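Long-range contacts in cell division control protein 73 (Saccharomyces cerevisiae, PDB 3V46), which serves in the PAF1 complex, which acts in transcription elongation and histone modification, and carries a C-terminal Ras-like domain that promotes association of the complex with chromatin: residues G117-F122 and V136-L141; A123-P128 and L141-R146. One frame throughout, in Å; residues are numbered along the deposited sequence.

Contact 1 of 2, residues G117-F122 and V136-L141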
loop_
_atom_site.group_PDB
_atom_site.type_symbol
_atom_site.label_atom_id
_atom_site.label_comp_id
_atom_site.label_asym_id
_atom_site.label_seq_id
_atom_site.Cartn_x
_atom_site.Cartn_y
_atom_site.Cartn_z
ATOM N N GLY A 117 6.278 -4.113 2.475
ATOM C CA GLY A 117 6.314 -2.667 2.405
ATOM C C GLY A 117 6.603 -2.137 1.008
ATOM O O GLY A 117 7.329 -2.760 0.224
ATOM N N TYR A 118 6.029 -0.974 0.718
ATOM C CA TYR A 118 6.231 -0.261 -0.539
ATOM C C TYR A 118 6.555 1.190 -0.243
ATOM O O TYR A 118 6.051 1.762 0.727
ATOM C CB TYR A 118 4.967 -0.297 -1.411
ATOM C CG TYR A 118 4.580 -1.672 -1.884
ATOM C CD1 TYR A 118 3.728 -2.468 -1.133
ATOM C CD2 TYR A 118 5.072 -2.182 -3.072
ATOM C CE1 TYR A 118 3.368 -3.711 -1.550
ATOM C CE2 TYR A 118 4.710 -3.449 -3.505
ATOM C CZ TYR A 118 3.854 -4.201 -2.733
ATOM O OH TYR A 118 3.487 -5.462 -3.136
ATOM N N TYR A 119 7.405 1.775 -1.080
ATOM C CA TYR A 119 7.689 3.195 -1.038
ATOM C C TYR A 119 7.576 3.736 -2.466
ATOM O O TYR A 119 8.406 3.443 -3.315
ATOM C CB TYR A 119 9.089 3.478 -0.476
ATOM C CG TYR A 119 9.427 4.949 -0.454
ATOM C CD1 TYR A 119 8.907 5.787 0.525
ATOM C CD2 TYR A 119 10.269 5.503 -1.408
ATOM C CE1 TYR A 119 9.200 7.129 0.552
ATOM C CE2 TYR A 119 10.581 6.847 -1.385
ATOM C CZ TYR A 119 10.040 7.656 -0.406
ATOM O OH TYR A 119 10.350 8.991 -0.369
ATOM N N PHE A 120 6.534 4.512 -2.723
ATOM C CA PHE A 120 6.309 5.099 -4.039
ATOM C C PHE A 120 6.851 6.520 -4.071
ATOM O O PHE A 120 6.687 7.289 -3.113
ATOM C CB PHE A 120 4.806 5.134 -4.369
ATOM C CG PHE A 120 4.238 3.812 -4.807
ATOM C CD1 PHE A 120 3.888 2.845 -3.876
ATOM C CD2 PHE A 120 4.035 3.547 -6.152
ATOM C CE1 PHE A 120 3.350 1.639 -4.286
ATOM C CE2 PHE A 120 3.489 2.348 -6.564
ATOM C CZ PHE A 120 3.158 1.390 -5.633
ATOM N N HIS A 121 7.501 6.870 -5.174
ATOM C CA HIS A 121 8.024 8.215 -5.339
ATOM C C HIS A 121 8.167 8.552 -6.817
ATOM O O HIS A 121 8.075 7.678 -7.681
ATOM C CB HIS A 121 9.377 8.350 -4.642
ATOM C CG HIS A 121 10.450 7.518 -5.262
ATOM N ND1 HIS A 121 11.436 8.053 -6.065
ATOM C CD2 HIS A 121 10.687 6.187 -5.210
ATOM C CE1 HIS A 121 12.234 7.085 -6.478
ATOM N NE2 HIS A 121 11.801 5.944 -5.976
ATOM N N PHE A 122 8.353 9.826 -7.110
ATOM C CA PHE A 122 8.525 10.248 -8.489
ATOM C C PHE A 122 9.945 10.026 -8.950
ATOM O O PHE A 122 10.901 10.260 -8.203
ATOM C CB PHE A 122 8.165 11.718 -8.665
ATOM C CG PHE A 122 6.688 11.984 -8.641
ATOM C CD1 PHE A 122 5.831 11.255 -9.445
ATOM C CD2 PHE A 122 6.163 12.959 -7.820
ATOM C CE1 PHE A 122 4.472 11.494 -9.430
ATOM C CE2 PHE A 122 4.800 13.205 -7.797
ATOM C CZ PHE A 122 3.956 12.471 -8.602
ATOM N N VAL A 136 11.774 -2.479 1.979
ATOM C CA VAL A 136 10.571 -2.110 1.248
ATOM C C VAL A 136 10.885 -2.002 -0.244
ATOM O O VAL A 136 12.019 -1.719 -0.650
ATOM C CB VAL A 136 9.945 -0.769 1.760
ATOM C CG1 VAL A 136 9.628 -0.858 3.250
ATOM C CG2 VAL A 136 10.838 0.422 1.443
ATOM N N GLU A 137 9.874 -2.241 -1.065
ATOM C CA GLU A 137 10.037 -2.144 -2.495
ATOM C C GLU A 137 9.837 -0.693 -2.906
ATOM O O GLU A 137 8.816 -0.102 -2.593
ATOM C CB GLU A 137 9.030 -3.057 -3.184
ATOM C CG GLU A 137 9.098 -3.041 -4.677
ATOM C CD GLU A 137 8.375 -4.215 -5.298
ATOM O OE1 GLU A 137 7.968 -4.085 -6.458
ATOM O OE2 GLU A 137 8.207 -5.262 -4.638
ATOM N N LYS A 138 10.833 -0.112 -3.567
ATOM C CA LYS A 138 10.749 1.259 -4.044
ATOM C C LYS A 138 10.215 1.253 -5.469
ATOM O O LYS A 138 10.776 0.592 -6.351
ATOM C CB LYS A 138 12.128 1.927 -4.019
ATOM C CG LYS A 138 12.722 2.140 -2.628
ATOM C CD LYS A 138 13.410 0.898 -2.076
ATOM C CE LYS A 138 13.906 1.145 -0.656
ATOM N NZ LYS A 138 14.433 -0.068 0.005
ATOM N N VAL A 139 9.149 2.015 -5.704
ATOM C CA VAL A 139 8.475 2.026 -6.991
ATOM C C VAL A 139 8.390 3.460 -7.513
ATOM O O VAL A 139 7.909 4.355 -6.812
ATOM C CB VAL A 139 7.058 1.430 -6.860
ATOM C CG1 VAL A 139 6.365 1.399 -8.210
ATOM C CG2 VAL A 139 7.128 0.036 -6.258
ATOM N N GLU A 140 8.866 3.672 -8.739
ATOM C CA GLU A 140 8.896 5.003 -9.342
ATOM C C GLU A 140 7.724 5.241 -10.286
ATOM O O GLU A 140 7.310 4.346 -11.028
ATOM C CB GLU A 140 10.212 5.223 -10.102
ATOM C CG GLU A 140 11.404 5.460 -9.190
ATOM C CD GLU A 140 12.702 5.737 -9.940
ATOM O OE1 GLU A 140 13.771 5.674 -9.300
ATOM O OE2 GLU A 140 12.658 6.020 -11.152
ATOM N N LEU A 141 7.190 6.455 -10.230
ATOM C CA LEU A 141 6.210 6.940 -11.199
ATOM C C LEU A 141 6.787 8.176 -11.877
ATOM O O LEU A 141 7.498 8.957 -11.238
ATOM C CB LEU A 141 4.892 7.316 -10.510
ATOM C CG LEU A 141 4.120 6.197 -9.830
ATOM C CD1 LEU A 141 2.900 6.777 -9.135
ATOM C CD2 LEU A 141 3.716 5.142 -10.838
#

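Contact 2 of 2, residues A123-P128 and L141-R146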
loop_
_atom_site.group_PDB
_atom_site.type_symbol
_atom_site.label_atom_id
_atom_site.label_comp_id
_atom_site.label_asym_id
_atom_site.label_seq_id
_atom_site.Cartn_x
_atom_site.Cartn_y
_atom_site.Cartn_z
ATOM N N ALA A 123 10.068 9.577 -10.192
ATOM C CA ALA A 123 11.351 9.481 -10.857
ATOM C C ALA A 123 12.036 10.836 -10.759
ATOM O O ALA A 123 11.430 11.865 -11.058
ATOM C CB ALA A 123 11.143 9.099 -12.300
ATOM N N GLY A 124 13.292 10.834 -10.322
ATOM C CA GLY A 124 14.044 12.065 -10.166
ATOM C C GLY A 124 14.205 12.479 -8.717
ATOM O O GLY A 124 15.209 13.075 -8.349
ATOM N N ASP A 125 13.211 12.162 -7.891
ATOM C CA ASP A 125 13.259 12.505 -6.475
ATOM C C ASP A 125 14.024 11.444 -5.707
ATOM O O ASP A 125 13.736 10.262 -5.836
ATOM C CB ASP A 125 11.854 12.618 -5.887
ATOM C CG ASP A 125 11.084 13.789 -6.434
ATOM O OD1 ASP A 125 11.730 14.730 -6.953
ATOM O OD2 ASP A 125 9.836 13.771 -6.337
ATOM N N SER A 126 14.980 11.877 -4.895
ATOM C CA SER A 126 15.823 10.960 -4.139
ATOM C C SER A 126 15.038 10.237 -3.065
ATOM O O SER A 126 14.060 10.756 -2.541
ATOM C CB SER A 126 16.981 11.711 -3.483
ATOM O OG SER A 126 17.689 12.479 -4.436
ATOM N N VAL A 127 15.489 9.031 -2.743
ATOM C CA VAL A 127 14.940 8.259 -1.649
ATOM C C VAL A 127 15.754 8.570 -0.390
ATOM O O VAL A 127 16.982 8.521 -0.418
ATOM C CB VAL A 127 15.009 6.756 -1.981
ATOM C CG1 VAL A 127 14.424 5.914 -0.859
ATOM C CG2 VAL A 127 14.302 6.478 -3.301
ATOM N N PRO A 128 15.077 8.913 0.720
ATOM C CA PRO A 128 15.801 9.170 1.971
ATOM C C PRO A 128 16.699 7.979 2.325
ATOM O O PRO A 128 16.321 6.837 2.088
ATOM C CB PRO A 128 14.678 9.342 3.001
ATOM C CG PRO A 128 13.496 9.786 2.201
ATOM C CD PRO A 128 13.624 9.114 0.865
ATOM N N LEU A 141 7.190 6.455 -10.230
ATOM C CA LEU A 141 6.210 6.940 -11.199
ATOM C C LEU A 141 6.787 8.176 -11.877
ATOM O O LEU A 141 7.498 8.957 -11.238
ATOM C CB LEU A 141 4.892 7.316 -10.510
ATOM C CG LEU A 141 4.120 6.197 -9.830
ATOM C CD1 LEU A 141 2.900 6.777 -9.135
ATOM C CD2 LEU A 141 3.716 5.142 -10.838
ATOM N N ASP A 142 6.492 8.356 -13.162
ATOM C CA ASP A 142 6.893 9.570 -13.869
ATOM C C ASP A 142 6.060 10.737 -13.348
ATOM O O ASP A 142 4.866 10.603 -13.132
ATOM C CB ASP A 142 6.661 9.436 -15.377
ATOM C CG ASP A 142 7.676 8.533 -16.070
ATOM O OD1 ASP A 142 8.786 8.308 -15.532
ATOM O OD2 ASP A 142 7.360 8.070 -17.190
ATOM N N LYS A 143 6.683 11.889 -13.157
ATOM C CA LYS A 143 5.955 13.071 -12.724
ATOM C C LYS A 143 4.972 13.540 -13.792
ATOM O O LYS A 143 3.851 13.922 -13.473
ATOM C CB LYS A 143 6.928 14.208 -12.390
ATOM C CG LYS A 143 7.925 13.858 -11.303
ATOM C CD LYS A 143 8.776 15.061 -10.904
ATOM C CE LYS A 143 9.745 14.694 -9.792
ATOM N NZ LYS A 143 10.842 15.687 -9.636
ATOM N N ASN A 144 5.385 13.499 -15.059
ATOM C CA ASN A 144 4.622 14.153 -16.124
ATOM C C ASN A 144 4.260 13.275 -17.320
ATOM O O ASN A 144 3.712 13.764 -18.311
ATOM C CB ASN A 144 5.389 15.377 -16.638
ATOM C CG ASN A 144 5.911 16.253 -15.515
ATOM O OD1 ASN A 144 5.136 16.892 -14.802
ATOM N ND2 ASN A 144 7.232 16.290 -15.357
ATOM N N LYS A 145 4.602 12.000 -17.259
ATOM C CA LYS A 145 4.161 11.051 -18.270
ATOM C C LYS A 145 3.358 9.990 -17.552
ATOM O O LYS A 145 3.673 9.657 -16.421
ATOM C CB LYS A 145 5.353 10.414 -18.986
ATOM C CG LYS A 145 6.177 11.397 -19.809
ATOM C CD LYS A 145 5.396 11.971 -20.975
ATOM C CE LYS A 145 6.295 12.832 -21.835
ATOM N NZ LYS A 145 5.588 13.380 -23.021
ATOM N N ARG A 146 2.323 9.475 -18.207
ATOM C CA ARG A 146 1.432 8.498 -17.601
ATOM C C ARG A 146 1.395 7.178 -18.376
ATOM O O ARG A 146 0.686 6.249 -17.971
ATOM C CB ARG A 146 0.025 9.080 -17.522
ATOM C CG ARG A 146 -0.069 10.421 -16.768
ATOM C CD ARG A 146 -0.385 10.238 -15.275
ATOM N NE ARG A 146 0.601 9.404 -14.596
ATOM C CZ ARG A 146 1.717 9.845 -14.025
ATOM N NH1 ARG A 146 2.016 11.133 -14.043
ATOM N NH2 ARG A 146 2.547 8.986 -13.452
HETATM O O HOH W 1 9.664 12.022 -13.437
#

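Contact 1 of 2, residues G117-F122 and V136-L141
F120 and V139 project together from neighbouring strands. V139 CB sits above one face of the F120 ring, off its centre, in a CH-pi contact 3.9 Å from the ring centroid. The nearest atoms are V139 CG1 and F120 CE2, 3.4 Å apart. On the other face of the sheet, E140 CG and H121 CE1 are 3.3 Å apart, and the imidazole and carboxylate planes are turned 74° from each other. H121 CG sits between the backbone N and the carbonyl carbon (chi1 66°). H121 ND1 makes weak bonds to F122 O and D125 O. An alanine at H121 would probably leave E140 CG without its ring neighbour and F122 O without the weak ND1 donor. Parallel backbone pairing fixes the register, running from E137 N to G117 O (2.9 Å) through to L141 N to H121 O (3.0 Å). The strands are the parallel arms of a beta-alpha-beta unit with helix 129-133 between them, part of the Ras-like fold. The chemistry implies two mixed faces. F120, V139 and L141 pack against helices 149-166 and 32-38, while Y118 OH and E137 OE1 bond S159 and Y155. Opposite, V136 touches Y119 beside H121, K138 and E140.

Contact 2 of 2, residues A123-P128 and L141-R146
A123 and K143 have the most surface buried here, where the loops leaving two neighbouring parallel strands of the Ras-like fold run past each other. The backbone contact continues the strand pairing by one more bond, from A123 N to L141 O at 2.8 Å. A123 CB rests 3.8 Å from L141 O. Beyond that point a water takes over: it donates to A123 O and accepts from K143 N, at 3.0 Å from each. The side chain of K143 spans the rest of the distance. Extended beyond CG, it carries CE past A123 O at 3.5 Å and brings NZ to D125. D125 receives the end of the lysine, and its side chain crosses that of K143 at a slant. Their salt bridge lies at the surface of the domain, so water is likely to weaken its charge attraction. On the far side of the 141-146 loop, R146 grips D142 O with both NH1 and NH2, while its NE pairs with D149. D142 itself has a salt bridge to K148. At the end of the lysine, K143 NZ meets D125 OD1 at 3.0 Å, from above the carboxylate plane and 43° out of it.

In the fold
Contact 1 is the more buried of the two, about 10 Å from the centre of the chain. Contact 2 is a surface contact at about 17 Å, both measured from centre to centre. They follow the same two neighbours of the sheet: contact 1 joins strands 116-122 and 136-141, and contact 2 joins the loops that leave them. L141 belongs to both. Regular backbone bonding and aromatic-aliphatic packing dominate the first. In the second, a single backbone bond, a water and a salt bridge do the work. The contacts also touch directly. F122 CB packs on K143 CG at 3.4 Å, and H121 NE2 lies 3.7 Å from V127 CG2.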